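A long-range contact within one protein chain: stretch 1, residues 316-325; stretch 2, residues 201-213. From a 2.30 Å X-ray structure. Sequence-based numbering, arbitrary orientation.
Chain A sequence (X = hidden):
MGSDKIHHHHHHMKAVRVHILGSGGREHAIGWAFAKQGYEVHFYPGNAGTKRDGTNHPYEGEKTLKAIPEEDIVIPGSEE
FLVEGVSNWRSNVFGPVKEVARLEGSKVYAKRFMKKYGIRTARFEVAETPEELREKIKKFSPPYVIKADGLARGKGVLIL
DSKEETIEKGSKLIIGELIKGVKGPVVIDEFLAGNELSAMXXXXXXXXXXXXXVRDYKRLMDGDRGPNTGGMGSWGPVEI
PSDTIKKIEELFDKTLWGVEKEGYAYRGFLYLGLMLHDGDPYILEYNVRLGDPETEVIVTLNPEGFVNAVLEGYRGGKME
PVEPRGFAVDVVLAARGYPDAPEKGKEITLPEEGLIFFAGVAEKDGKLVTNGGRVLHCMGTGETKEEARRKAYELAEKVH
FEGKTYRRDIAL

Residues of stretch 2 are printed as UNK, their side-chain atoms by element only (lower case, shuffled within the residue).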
# COMPACT_ATOMS: atom_id res chain seq x y z
N GLY A 316 -9.26 -15.82 14.44
CA GLY A 316 -10.67 -16.13 14.18
C GLY A 316 -11.64 -15.49 15.15
O GLY A 316 -12.83 -15.76 15.10
N GLY A 317 -11.14 -14.63 16.03
CA GLY A 317 -12.00 -13.96 17.02
C GLY A 317 -12.55 -12.63 16.55
O GLY A 317 -12.27 -12.17 15.42
N LYS A 318 -13.33 -12.01 17.44
CA LYS A 318 -13.90 -10.67 17.24
C LYS A 318 -12.85 -9.58 17.27
O LYS A 318 -12.06 -9.49 18.20
CB LYS A 318 -14.94 -10.37 18.33
CG LYS A 318 -16.15 -11.26 18.26
CD LYS A 318 -17.02 -11.09 19.50
CE LYS A 318 -18.02 -12.23 19.63
NZ LYS A 318 -18.34 -12.49 21.05
N MSE A 319 -12.84 -8.73 16.24
CA MSE A 319 -11.91 -7.62 16.23
C MSE A 319 -12.63 -6.42 16.74
O MSE A 319 -13.80 -6.18 16.42
CB MSE A 319 -11.39 -7.35 14.84
CG MSE A 319 -10.55 -8.48 14.29
SE MSE A 319 -10.21 -8.26 12.39
CE MSE A 319 -12.03 -8.50 11.69
N GLU A 320 -11.90 -5.65 17.55
CA GLU A 320 -12.39 -4.42 18.11
C GLU A 320 -11.89 -3.27 17.24
O GLU A 320 -10.81 -3.38 16.65
CB GLU A 320 -11.87 -4.27 19.54
CG GLU A 320 -12.35 -5.37 20.48
CD GLU A 320 -13.85 -5.33 20.72
OE1 GLU A 320 -14.47 -4.25 20.53
OE2 GLU A 320 -14.42 -6.38 21.11
N PRO A 321 -12.67 -2.20 17.13
CA PRO A 321 -12.31 -1.01 16.35
C PRO A 321 -10.92 -0.44 16.63
O PRO A 321 -10.48 -0.40 17.78
CB PRO A 321 -13.37 0.03 16.77
CG PRO A 321 -14.53 -0.76 17.20
CD PRO A 321 -14.01 -2.07 17.73
N VAL A 322 -10.24 0.03 15.59
CA VAL A 322 -8.94 0.67 15.77
C VAL A 322 -9.07 2.20 15.82
O VAL A 322 -9.12 2.86 14.78
CB VAL A 322 -7.98 0.24 14.67
CG1 VAL A 322 -6.62 0.91 14.83
CG2 VAL A 322 -7.88 -1.29 14.71
N GLU A 323 -9.09 2.74 17.03
CA GLU A 323 -9.27 4.16 17.24
C GLU A 323 -7.91 4.85 17.21
O GLU A 323 -6.99 4.45 17.92
CB GLU A 323 -9.95 4.43 18.59
CG GLU A 323 -11.14 3.53 18.94
CD GLU A 323 -12.46 3.97 18.32
OE1 GLU A 323 -12.47 4.31 17.10
OE2 GLU A 323 -13.50 3.97 19.04
N PRO A 324 -7.78 5.91 16.43
CA PRO A 324 -6.54 6.67 16.41
C PRO A 324 -6.38 7.58 17.62
O PRO A 324 -7.34 8.24 18.06
CB PRO A 324 -6.69 7.53 15.16
CG PRO A 324 -8.18 7.71 14.99
CD PRO A 324 -8.79 6.46 15.50
N ARG A 325 -5.16 7.61 18.17
CA ARG A 325 -4.84 8.54 19.24
C ARG A 325 -3.94 9.64 18.67
O ARG A 325 -2.84 9.40 18.25
CB ARG A 325 -4.18 7.82 20.41
CG ARG A 325 -5.15 7.06 21.31
CD ARG A 325 -5.41 5.61 20.90
NE ARG A 325 -4.18 4.80 20.86
CZ ARG A 325 -3.54 4.32 21.94
NH1 ARG A 325 -3.97 4.57 23.18
NH2 ARG A 325 -2.44 3.59 21.76
N UNK A 201 -8.74 -2.23 5.64
CA UNK A 201 -9.35 -2.98 6.71
C UNK A 201 -8.56 -4.25 7.04
O UNK A 201 -7.90 -4.87 6.17
c UNK A 201 -10.77 -3.31 6.34
N UNK A 202 -8.64 -4.62 8.32
CA UNK A 202 -8.27 -5.95 8.79
C UNK A 202 -9.52 -6.78 8.64
O UNK A 202 -10.59 -6.36 9.04
c UNK A 202 -6.77 -4.86 10.52
c UNK A 202 -7.14 -7.29 10.57
c UNK A 202 -7.78 -5.97 10.26
N UNK A 203 -9.35 -7.97 8.08
CA UNK A 203 -10.43 -8.78 7.57
C UNK A 203 -10.27 -10.26 7.98
O UNK A 203 -9.16 -10.81 7.96
c UNK A 203 -10.77 -7.31 5.54
c UNK A 203 -11.54 -9.70 5.52
c UNK A 203 -10.49 -8.72 6.04
N UNK A 204 -11.39 -10.88 8.37
CA UNK A 204 -11.51 -12.34 8.60
C UNK A 204 -12.84 -12.75 8.06
O UNK A 204 -13.87 -12.51 8.69
c UNK A 204 -11.67 -14.21 10.38
c UNK A 204 -11.43 -12.70 10.10
o UNK A 204 -11.37 -15.10 9.56
n UNK A 204 -12.17 -14.50 11.57
N UNK A 205 -12.82 -13.36 6.89
CA UNK A 205 -14.02 -13.83 6.22
C UNK A 205 -14.90 -12.64 5.96
O UNK A 205 -14.51 -11.78 5.19
N UNK A 206 -16.05 -12.58 6.63
CA UNK A 206 -17.01 -11.48 6.43
C UNK A 206 -16.90 -10.39 7.48
O UNK A 206 -17.49 -9.33 7.31
c UNK A 206 -18.43 -12.03 6.41
c UNK A 206 -19.18 -11.91 3.98
n UNK A 206 -20.57 -11.46 4.01
c UNK A 206 -21.62 -12.24 3.77
c UNK A 206 -18.76 -12.78 5.14
n UNK A 206 -21.45 -13.52 3.49
n UNK A 206 -22.86 -11.74 3.82
N UNK A 207 -16.13 -10.64 8.53
CA UNK A 207 -15.84 -9.63 9.53
C UNK A 207 -14.68 -8.77 9.09
O UNK A 207 -13.73 -9.28 8.52
c UNK A 207 -15.47 -10.33 10.81
c UNK A 207 -16.52 -11.29 11.21
n UNK A 207 -16.12 -12.49 11.65
o UNK A 207 -17.70 -10.98 11.09
N UNK A 208 -14.78 -7.46 9.35
CA UNK A 208 -13.68 -6.53 9.08
C UNK A 208 -13.70 -5.33 10.03
O UNK A 208 -14.76 -4.96 10.54
c UNK A 208 -17.30 -3.90 6.58
c UNK A 208 -15.01 -3.92 7.31
c UNK A 208 -17.27 -5.26 6.50
c UNK A 208 -16.18 -3.23 6.99
c UNK A 208 -13.72 -6.04 7.62
c UNK A 208 -16.11 -5.95 6.84
c UNK A 208 -14.97 -5.28 7.25
N UNK A 209 -12.54 -4.72 10.25
CA UNK A 209 -12.49 -3.43 10.93
C UNK A 209 -11.80 -2.48 9.99
O UNK A 209 -10.79 -2.83 9.39
c UNK A 209 -12.25 -4.72 13.07
c UNK A 209 -10.31 -3.39 12.29
c UNK A 209 -11.82 -3.47 12.33
N UNK A 210 -12.37 -1.30 9.83
CA UNK A 210 -11.75 -0.26 8.99
C UNK A 210 -10.71 0.50 9.80
O UNK A 210 -10.96 0.89 10.91
c UNK A 210 -12.81 0.69 8.44
c UNK A 210 -14.82 0.74 6.91
c UNK A 210 -12.13 1.81 7.65
c UNK A 210 -13.75 -0.07 7.51
N UNK A 211 -9.54 0.68 9.23
CA UNK A 211 -8.48 1.41 9.89
C UNK A 211 -8.61 2.94 9.71
O UNK A 211 -9.33 3.41 8.85
c UNK A 211 -6.84 -0.63 11.31
c UNK A 211 -5.76 -1.23 9.13
c UNK A 211 -6.97 -0.57 9.81
c UNK A 211 -7.15 0.88 9.38
N UNK A 212 -7.92 3.71 10.54
CA UNK A 212 -7.92 5.12 10.40
C UNK A 212 -7.60 5.54 8.98
O UNK A 212 -6.64 5.03 8.39
c UNK A 212 -6.72 4.58 12.32
c UNK A 212 -7.08 3.29 11.68
c UNK A 212 -6.78 5.56 11.32
N UNK A 213 -8.36 6.48 8.45
CA UNK A 213 -8.09 7.03 7.12
C UNK A 213 -6.90 7.99 7.17
O UNK A 213 -6.75 8.78 8.13
c UNK A 213 -12.60 4.98 6.02
c UNK A 213 -10.49 6.80 6.36
c UNK A 213 -10.74 6.23 5.14
c UNK A 213 -11.82 5.32 4.97
c UNK A 213 -11.30 6.44 7.43
c UNK A 213 -12.37 5.55 7.25
c UNK A 213 -9.34 7.73 6.55

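Position 201 carries one side-chain carbon, out of reach of stretch 1, and nothing else; it is Ala201. At 202 one carbon bears two more, a beta-branched fork whose CA-to-CB bond points toward stretch 1, with a carbon 3.7 Å from SE of Met319, a selenomethionine. This is Val202, and that carbon is CG1. Position 203 has the same three-carbon fork but its CA-to-CB bond points away, as alternation along a strand requires: Val203.

Position 204 has two carbons, the second carrying one oxygen and one nitrogen, a short amide. Its nitrogen lies 3.4 Å from CA of Gly316, a packing contact rather than a hydrogen bond. The residue is Asn204, the nitrogen ND2. Position 205 has no side-chain atoms, and its phi of 61° favours the residue it is, Gly205. Position 206 extends three carbons, a nitrogen, then a carbon with two nitrogens, a guanidinium out of reach of stretch 1: Arg206.

At 207 there is a second short amide; its CA-to-CB bond points toward stretch 1, its CB 4.0 Å from CE of Met319. It is Asn207, and it closes a type II' turn begun at Asn204. Position 208 has one carbon and a six-carbon ring; its CA-to-CB bond points away, so it offers mainly backbone, its CA 3.7 Å from CE of Met319. It is Phe208.

Position 209 is another three-carbon fork, its CA-to-CB bond now toward stretch 1, with one carbon 3.3 Å from CB of Met319 and another 4.0 Å from CG2 of Val322. It is Val209, those carbons CG1 and CG2. Position 210 has four carbons forked at the first, one arm two carbons long, its CA-to-CB bond pointing away: Ile210. At 211 four carbons fork at the second; CA-to-CB runs sideways, yet an end carbon comes within 3.6 Å of Val322 CG2. This is Leu211, that carbon CD2.

At 212 three carbons close a ring onto the backbone nitrogen; one ring carbon is 3.7 Å from O of Val322 and another 4.1 Å from CB of Pro324. It is Pro212, these atoms CD and CG. Position 213, one carbon and a six-carbon ring, is out of reach: Phe213.

The contact works by shape, without a hydrogen bond between the stretches. The hairpin is held by backbone bonds between Val202 and Val209 and between Asn204 and Asn207, for example Val209 N to Val202 O at 2.8 Å, and presents Val202 and Val209 on one face. Stretch 1, irregular in backbone, lays Met319 across that face and Val322 farther along, while Lys318, Glu320 and Glu323 point away. The rule to read is a selenomethionine side chain in the m, t, m rotamer over paired valines; Val322 packs on Val209, Leu211 and Pro212, and Pro324 on Pro212.

Stretch 2 (201-213) AVVNGRNFVILPF
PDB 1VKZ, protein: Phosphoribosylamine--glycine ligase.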